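Local coordinates for magnesium and cobalt efflux protein (Bordetella parapertussis, PDB 3JTF) that binds AMP through its CBS domain pair, the part present here, and probably helps move magnesium and cobalt ions, at the interface of chains A and B. Residues are numbered along the deposited sequence; one frame, centred on the assembly and turned at random. Chains: chain A/B, Magnesium and cobalt efflux protein.

The interface of chains A and B. Residues chain A 30, 33-34, 38, 41, 57, 60-61; chain B 58, 61.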
# COMPACT_ATOMS: atom_id res chain seq x y z
N LEU A 30 5.61 -10.36 13.38
CA LEU A 30 5.60 -8.93 13.54
C LEU A 30 6.91 -8.32 13.10
O LEU A 30 6.90 -7.33 12.38
CB LEU A 30 5.31 -8.54 14.98
CG LEU A 30 3.89 -8.82 15.45
CD1 LEU A 30 3.79 -8.28 16.84
CD2 LEU A 30 2.80 -8.22 14.55
N ILE A 33 7.02 -8.29 9.21
CA ILE A 33 6.08 -7.32 8.67
C ILE A 33 6.54 -5.85 8.87
O ILE A 33 6.35 -5.01 7.99
CB ILE A 33 4.68 -7.54 9.23
CG1 ILE A 33 4.08 -8.82 8.61
CG2 ILE A 33 3.77 -6.35 8.94
CD1 ILE A 33 3.16 -9.54 9.54
N ILE A 34 7.14 -5.55 10.02
CA ILE A 34 7.47 -4.16 10.34
C ILE A 34 8.71 -3.67 9.59
O ILE A 34 8.77 -2.50 9.15
CB ILE A 34 7.68 -3.98 11.86
CG1 ILE A 34 6.31 -3.92 12.55
CG2 ILE A 34 8.47 -2.72 12.16
CD1 ILE A 34 6.34 -4.04 14.05
N HIS A 38 6.40 -3.33 2.72
CA HIS A 38 5.28 -3.86 1.93
C HIS A 38 3.98 -3.87 2.70
O HIS A 38 3.97 -4.07 3.89
CB HIS A 38 5.57 -5.29 1.45
CG HIS A 38 6.70 -5.36 0.49
ND1 HIS A 38 6.74 -4.61 -0.67
CD2 HIS A 38 7.87 -6.03 0.55
CE1 HIS A 38 7.88 -4.85 -1.30
NE2 HIS A 38 8.58 -5.71 -0.59
N PHE A 41 1.47 -9.46 1.90
CA PHE A 41 2.39 -10.58 1.98
C PHE A 41 1.66 -11.86 1.64
O PHE A 41 0.68 -12.21 2.28
CB PHE A 41 2.92 -10.73 3.41
CG PHE A 41 3.64 -9.56 3.91
CD1 PHE A 41 2.96 -8.45 4.37
CD2 PHE A 41 5.03 -9.56 3.95
CE1 PHE A 41 3.65 -7.34 4.86
CE2 PHE A 41 5.72 -8.47 4.42
CZ PHE A 41 5.04 -7.35 4.88
N ALA A 57 -0.97 -6.29 5.82
CA ALA A 57 -0.34 -5.92 7.07
C ALA A 57 -1.31 -5.23 8.02
O ALA A 57 -1.35 -5.51 9.23
CB ALA A 57 0.86 -5.02 6.82
N LEU A 60 -3.52 -7.07 10.61
CA LEU A 60 -2.96 -7.51 11.88
C LEU A 60 -3.31 -6.54 13.01
O LEU A 60 -3.24 -6.92 14.17
CB LEU A 60 -1.44 -7.68 11.78
CG LEU A 60 -0.92 -9.03 11.28
CD1 LEU A 60 0.53 -8.95 10.92
CD2 LEU A 60 -1.13 -10.11 12.32
N LEU A 61 -3.67 -5.30 12.68
CA LEU A 61 -4.09 -4.34 13.71
C LEU A 61 -5.27 -4.90 14.52
O LEU A 61 -5.43 -4.57 15.69
CB LEU A 61 -4.47 -3.00 13.10
CG LEU A 61 -3.30 -2.20 12.52
CD1 LEU A 61 -3.76 -0.81 12.06
CD2 LEU A 61 -2.21 -2.05 13.56
N LYS B 58 0.55 0.19 9.43
CA LYS B 58 1.28 -0.98 9.88
C LYS B 58 2.28 -0.65 11.01
O LYS B 58 2.61 -1.52 11.83
CB LYS B 58 1.96 -1.69 8.71
CG LYS B 58 3.15 -1.00 8.13
CD LYS B 58 3.67 -1.77 6.87
CE LYS B 58 4.99 -2.51 7.13
NZ LYS B 58 5.16 -3.67 6.14
N LEU B 61 1.61 -1.61 14.66
CA LEU B 61 1.99 -2.93 15.17
C LEU B 61 3.15 -2.86 16.16
O LEU B 61 3.37 -3.79 16.91
CB LEU B 61 2.37 -3.88 14.04
CG LEU B 61 1.17 -4.25 13.17
CD1 LEU B 61 1.71 -4.91 11.84
CD2 LEU B 61 0.20 -5.15 13.94
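B:Leu61 pushes its forked tip between two helical segments of chain A, 26-35 and the 3-10 helix 57-64. Both chains are CBS domain pairs, and this patch joins their first CBS domains across a two-fold axis; the structure alone does not show whether the full-length protein pairs this way. The two methyls of B:Leu61 part company. B:Leu61 CD2 packs on CB of A:Leu60 at 3.7 Å and also touches the methyl A:Leu30 CD2. B:Leu61 CD1 turns toward A:Ile33 and meets its CG2 methyl at 3.8 Å. The stem of B:Leu61 is covered from another side, where CD1 of A:Ile34 reaches its CB at 4.0 Å. A:Leu61 and B:Leu61 are the same residue in the two copies and meet methyl to methyl, 3.9 Å between their CD2 atoms.

Further out, CB of B:Lys58 rests against CB of A:Ala57. A bend at chi3 (-108°) helps bring the end of B:Lys58 to two backbone carbonyls, which its side-chain amine NZ bridges. B:Lys58 NZ donates to A:Ile33 O at 2.6 Å, in the carbonyl plane with a C=O...N angle of 160°. B:Lys58 NZ also donates to A:His38 O at 2.6 Å, tilted from that carbonyl's plane. A:His38 is also an AMP-binding residue, so the bond may couple this contact to the nucleotide site. B:Lys58 NZ lies at the edge of the A:Phe41 ring, 3.9 Å from CZ, while A:Ile33 CG1 packs over one face.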